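Side-chain contacts in periplasmic binding protein (PDB 5L9G), which probably serves as the periplasmic receptor of an ABC transporter, binding the opine mannopine with high specificity for delivery to the membrane permease: residues D55-W60 with D75-G80; A61-Q66 with A90-K95. All blocks are in the same frame, centred on the assembly; numbering follows the deposited sequence.

Interaction 1: D55-W60 with D75-G80. With MO0 (mannopine), chain C.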
# COMPACT_ATOMS: atom_id res chain seq x y z
N ASP A 55 -6.90 -1.79 -16.09
CA ASP A 55 -7.20 -0.39 -15.85
C ASP A 55 -6.37 0.04 -14.63
O ASP A 55 -5.74 -0.81 -13.99
CB ASP A 55 -8.69 -0.11 -15.67
CG ASP A 55 -9.10 1.33 -15.98
OD1 ASP A 55 -8.21 2.15 -16.29
OD2 ASP A 55 -10.32 1.63 -15.95
N THR A 56 -6.31 1.35 -14.34
CA THR A 56 -5.54 1.83 -13.18
C THR A 56 -6.37 2.85 -12.43
O THR A 56 -7.20 3.55 -13.03
CB THR A 56 -4.16 2.44 -13.59
OG1 THR A 56 -4.41 3.59 -14.39
CG2 THR A 56 -3.24 1.45 -14.36
N PHE A 57 -6.16 2.93 -11.11
CA PHE A 57 -6.84 3.87 -10.22
C PHE A 57 -6.02 4.02 -8.95
O PHE A 57 -5.20 3.14 -8.62
CB PHE A 57 -8.28 3.41 -9.89
CG PHE A 57 -8.39 2.32 -8.84
CD1 PHE A 57 -8.02 1.01 -9.13
CD2 PHE A 57 -8.84 2.62 -7.55
CE1 PHE A 57 -8.10 0.02 -8.15
CE2 PHE A 57 -8.94 1.62 -6.58
CZ PHE A 57 -8.55 0.33 -6.88
N GLN A 58 -6.26 5.10 -8.21
CA GLN A 58 -5.51 5.36 -6.97
C GLN A 58 -6.36 5.34 -5.73
O GLN A 58 -5.86 5.00 -4.66
CB GLN A 58 -4.76 6.70 -7.04
CG GLN A 58 -3.75 6.86 -8.18
CD GLN A 58 -2.70 5.76 -8.17
OE1 GLN A 58 -2.18 5.35 -7.11
NE2 GLN A 58 -2.39 5.25 -9.35
N ASN A 59 -7.63 5.77 -5.85
CA ASN A 59 -8.52 5.93 -4.70
C ASN A 59 -9.72 4.99 -4.76
O ASN A 59 -10.39 4.96 -5.79
CB ASN A 59 -8.97 7.40 -4.64
CG ASN A 59 -9.60 7.85 -3.35
OD1 ASN A 59 -10.39 7.14 -2.73
ND2 ASN A 59 -9.31 9.08 -2.95
N TRP A 60 -9.99 4.22 -3.67
CA TRP A 60 -11.13 3.28 -3.59
C TRP A 60 -12.46 3.98 -3.94
O TRP A 60 -13.39 3.34 -4.43
CB TRP A 60 -11.22 2.64 -2.19
CG TRP A 60 -11.85 3.54 -1.16
CD1 TRP A 60 -11.23 4.52 -0.44
CD2 TRP A 60 -13.24 3.60 -0.80
NE1 TRP A 60 -12.14 5.16 0.37
CE2 TRP A 60 -13.38 4.63 0.15
CE3 TRP A 60 -14.39 2.91 -1.23
CZ2 TRP A 60 -14.62 4.96 0.72
CZ3 TRP A 60 -15.62 3.24 -0.67
CH2 TRP A 60 -15.72 4.25 0.29
N ASP A 75 -14.15 -5.33 -12.79
CA ASP A 75 -14.53 -6.60 -12.17
C ASP A 75 -13.72 -6.77 -10.89
O ASP A 75 -14.28 -6.73 -9.79
CB ASP A 75 -14.31 -7.78 -13.12
CG ASP A 75 -15.30 -7.81 -14.27
OD1 ASP A 75 -16.51 -7.82 -14.00
OD2 ASP A 75 -14.87 -7.70 -15.40
N ILE A 76 -12.39 -6.92 -11.03
CA ILE A 76 -11.47 -7.06 -9.89
C ILE A 76 -10.76 -5.73 -9.62
O ILE A 76 -10.20 -5.12 -10.54
CB ILE A 76 -10.45 -8.22 -10.11
CG1 ILE A 76 -11.17 -9.56 -10.39
CG2 ILE A 76 -9.42 -8.31 -8.94
CD1 ILE A 76 -10.30 -10.65 -11.01
N ILE A 77 -10.71 -5.33 -8.35
CA ILE A 77 -9.96 -4.15 -7.93
C ILE A 77 -8.93 -4.56 -6.91
O ILE A 77 -9.23 -5.36 -6.00
CB ILE A 77 -10.85 -2.98 -7.42
CG1 ILE A 77 -11.84 -3.43 -6.29
CG2 ILE A 77 -11.57 -2.30 -8.59
CD1 ILE A 77 -12.58 -2.28 -5.56
N GLN A 78 -7.71 -4.02 -7.05
CA GLN A 78 -6.67 -4.25 -6.06
C GLN A 78 -6.79 -3.07 -5.10
O GLN A 78 -6.65 -1.92 -5.51
CB GLN A 78 -5.28 -4.33 -6.69
CG GLN A 78 -4.18 -4.60 -5.67
CD GLN A 78 -3.68 -3.30 -5.09
OE1 GLN A 78 -3.14 -2.46 -5.81
NE2 GLN A 78 -3.95 -3.05 -3.82
N ILE A 79 -7.08 -3.36 -3.83
CA ILE A 79 -7.20 -2.34 -2.79
C ILE A 79 -6.29 -2.64 -1.60
O ILE A 79 -5.76 -3.76 -1.49
CB ILE A 79 -8.69 -2.15 -2.33
CG1 ILE A 79 -9.29 -3.46 -1.75
CG2 ILE A 79 -9.55 -1.56 -3.48
CD1 ILE A 79 -10.62 -3.29 -0.93
N GLY A 80 -6.11 -1.66 -0.72
CA GLY A 80 -5.36 -1.85 0.51
C GLY A 80 -6.29 -2.45 1.56
O GLY A 80 -7.50 -2.16 1.57
OAB MO0 C . -7.15 0.77 -1.77
CAF MO0 C . -6.91 1.63 -2.85
CAG MO0 C . -5.47 2.10 -2.93
OAC MO0 C . -5.30 3.25 -2.17
CAH MO0 C . -4.44 1.03 -2.66
OAM MO0 C . -4.62 -0.07 -3.48
CAI MO0 C . -2.98 1.49 -2.69
OAD MO0 C . -2.63 1.98 -3.95
CAJ MO0 C . -2.04 0.44 -2.18
OAE MO0 C . -2.39 0.09 -0.87
CAK MO0 C . -0.55 0.80 -2.29
N MO0 C . 0.16 -0.30 -2.95
CA MO0 C . 1.64 -0.14 -2.89
C MO0 C . 2.16 0.34 -4.22
O MO0 C . 1.35 0.68 -5.11
CB MO0 C . 2.35 -1.40 -2.45
CG MO0 C . 2.44 -2.44 -3.54
CD MO0 C . 2.66 -3.82 -3.03
OE1 MO0 C . 3.97 -4.33 -3.08
NE2 MO0 C . 1.76 -4.54 -2.58
OXT MO0 C . 3.41 0.48 -4.43

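Interaction 2: A61-Q66 with A90-K95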
# COMPACT_ATOMS: atom_id res chain seq x y z
N ALA A 61 -12.54 5.31 -3.66
CA ALA A 61 -13.74 6.11 -3.95
C ALA A 61 -14.10 6.12 -5.46
O ALA A 61 -15.26 6.36 -5.80
CB ALA A 61 -13.58 7.52 -3.41
N GLU A 62 -13.14 5.80 -6.35
CA GLU A 62 -13.37 5.70 -7.79
C GLU A 62 -14.23 4.46 -8.08
O GLU A 62 -15.09 4.49 -8.97
CB GLU A 62 -12.04 5.65 -8.56
CG GLU A 62 -11.13 6.87 -8.37
CD GLU A 62 -9.80 6.80 -9.11
OE1 GLU A 62 -9.84 6.56 -10.34
OE2 GLU A 62 -8.73 6.93 -8.45
N ALA A 63 -14.02 3.37 -7.30
CA ALA A 63 -14.82 2.14 -7.42
C ALA A 63 -16.24 2.44 -6.91
O ALA A 63 -17.22 1.96 -7.50
CB ALA A 63 -14.19 1.02 -6.61
N ARG A 64 -16.34 3.27 -5.84
CA ARG A 64 -17.62 3.71 -5.27
C ARG A 64 -18.41 4.52 -6.30
O ARG A 64 -19.60 4.26 -6.47
CB ARG A 64 -17.41 4.50 -3.96
CG ARG A 64 -18.75 4.86 -3.29
CD ARG A 64 -18.63 5.55 -1.95
NE ARG A 64 -17.78 6.75 -2.03
CZ ARG A 64 -17.45 7.50 -0.99
NH1 ARG A 64 -17.91 7.21 0.23
NH2 ARG A 64 -16.66 8.55 -1.15
N ALA A 65 -17.73 5.46 -7.01
CA ALA A 65 -18.36 6.29 -8.06
C ALA A 65 -18.96 5.44 -9.17
O ALA A 65 -20.05 5.78 -9.65
CB ALA A 65 -17.36 7.28 -8.63
N GLN A 66 -18.29 4.33 -9.56
CA GLN A 66 -18.81 3.40 -10.57
C GLN A 66 -20.10 2.73 -10.07
O GLN A 66 -21.06 2.61 -10.84
CB GLN A 66 -17.77 2.33 -10.94
CG GLN A 66 -16.65 2.85 -11.82
CD GLN A 66 -15.93 1.77 -12.59
OE1 GLN A 66 -16.33 0.59 -12.61
NE2 GLN A 66 -14.89 2.15 -13.29
N ALA A 90 -19.83 0.76 2.36
CA ALA A 90 -20.43 1.59 1.32
C ALA A 90 -21.13 0.76 0.21
O ALA A 90 -21.69 1.34 -0.72
CB ALA A 90 -19.39 2.52 0.72
N GLY A 91 -21.11 -0.56 0.35
CA GLY A 91 -21.72 -1.49 -0.61
C GLY A 91 -21.01 -1.54 -1.94
O GLY A 91 -21.64 -1.76 -2.98
N VAL A 92 -19.68 -1.35 -1.93
CA VAL A 92 -18.84 -1.33 -3.14
C VAL A 92 -18.30 -2.73 -3.50
O VAL A 92 -17.93 -2.96 -4.65
CB VAL A 92 -17.72 -0.25 -2.99
CG1 VAL A 92 -16.79 -0.20 -4.20
CG2 VAL A 92 -18.34 1.12 -2.75
N LEU A 93 -18.31 -3.66 -2.54
CA LEU A 93 -17.71 -4.98 -2.75
C LEU A 93 -18.67 -6.15 -2.79
O LEU A 93 -19.60 -6.22 -1.99
CB LEU A 93 -16.63 -5.22 -1.66
CG LEU A 93 -15.55 -4.14 -1.47
CD1 LEU A 93 -14.52 -4.58 -0.43
CD2 LEU A 93 -14.82 -3.82 -2.81
N GLU A 94 -18.41 -7.09 -3.71
CA GLU A 94 -19.14 -8.35 -3.81
C GLU A 94 -18.61 -9.26 -2.71
O GLU A 94 -17.42 -9.20 -2.40
CB GLU A 94 -18.86 -9.05 -5.15
CG GLU A 94 -19.67 -8.55 -6.33
CD GLU A 94 -21.15 -8.87 -6.37
OE1 GLU A 94 -21.85 -8.26 -7.21
OE2 GLU A 94 -21.62 -9.73 -5.59
N LYS A 95 -19.48 -10.11 -2.12
CA LYS A 95 -19.04 -11.10 -1.14
C LYS A 95 -18.38 -12.22 -1.96
O LYS A 95 -18.94 -12.62 -2.99
CB LYS A 95 -20.21 -11.65 -0.29
CG LYS A 95 -20.22 -11.13 1.14
CD LYS A 95 -20.99 -9.82 1.25
CE LYS A 95 -20.89 -9.17 2.61
NZ LYS A 95 -21.23 -7.73 2.54

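Interaction 1: D55-W60 with D75-G80
Phe57, the first residue past strand 52-56, faces strand 76-80 across the intervening strand 23-27, so the two segments meet through side chains rather than as paired strands. CG of Phe57 sits between its backbone N and carbonyl carbon (chi1 78°), which drops the ring onto Ile77, Gln78 and Ile79. Its leading atom, CZ, lies 3.2 Å from Gln78 O, approached obliquely. Ile77 and Ile79 flank that carbonyl: CB of Ile77 is 4.1 Å from CZ of Phe57, the two side chains crossing at about a right angle, while CG2 of Ile79 meets the ring edge near its plane, 4.0 Å from CZ. Strand 23-27 pairs in parallel with both strands, giving the order 52-56, 23-27, 76-80 found in the lobes of type II periplasmic binding proteins, whose ligands bind at the C-terminal ends of these strands. Mannopine lies there, taken up by both segments. Gly80 N gives a nearly straight hydrogen bond to OAB of mannopine (2.8 Å, 163°), and OAC of mannopine donates to Gln58 O at 3.1 Å. The chain of Gln78 starts out extended from its backbone N but bends at chi2 (-87°), bringing NE2 to 3.1 Å from OAM of mannopine in a weak hydrogen bond. OE1 of the same amide is bonded to Ser27 OG and to Trp32 NE1; the indole N-H can only donate, which puts the amide oxygen on that side and NE2 toward the opine. Glu62, in helix 61-69, accepts through OE2 from the backbone N of Gln58 and of Asn59, steadying the loop that presents Gln58 O, and Asn59 OD1 caps Ala61 N at the start of that helix.

Interaction 2: A61-Q66 with A90-K95
Val92 packs against the flank of helix 61-69, its two methyls divided between Ala63 and Arg64; the nearest CA atoms, those of Arg64 and Val92, are 5.6 Å apart. CG1 of Val92 is 3.7 Å from Ala63 CB and also touches the Ala63 carbonyl carbon, while CG2 rests against CA of Arg64. Followed outward, Arg64 begins with CB 3.7 Å from Val92 CG2. CG, anti to the backbone N (chi1 -175°), runs on past the same methyl at 3.8 Å. The chain stays extended to CD, which reaches the methyl of Ala90, with CD to CB at 4.1 Å. There the bend (chi3 54°) turns NE and the guanidinium group away from the Ala90 methyl, so the aliphatic stem makes the close packing. Gly91, with positive phi, forms a Schellman motif at the end of helix 84-89 and turns the chain between Ala90 and Val92, placing both against Arg64. The same Ala63 methyl also meets Trp74 and Ile77. Such apolar packing is that of a crossover helix in a beta-alpha-beta unit, here helix 61-69 between parallel strands 52-56 and 76-80, wedged between its sheet and a loop of the same lobe.

Overall arrangement
From the N terminus, strand 52-56 runs into the mannopine pocket, helix 61-69 follows, and strand 76-80 returns to the sheet, where interaction 1 closes the first loop. The chain then passes through helix 84-89 to segment 90-95, which comes back to the helix in interaction 2. Because 61-66 lies between the segments of interaction 1, and 75-80 between those of interaction 2, the two loops cross rather than nest. Their centres are 10 Å apart and they touch directly: CD1 of Ile77 packs on Ala63 and Leu93, and the Trp60 ring on Val92. Together they tie the C-terminal strand ends at the ligand site to the helix and loop packed against the sheet.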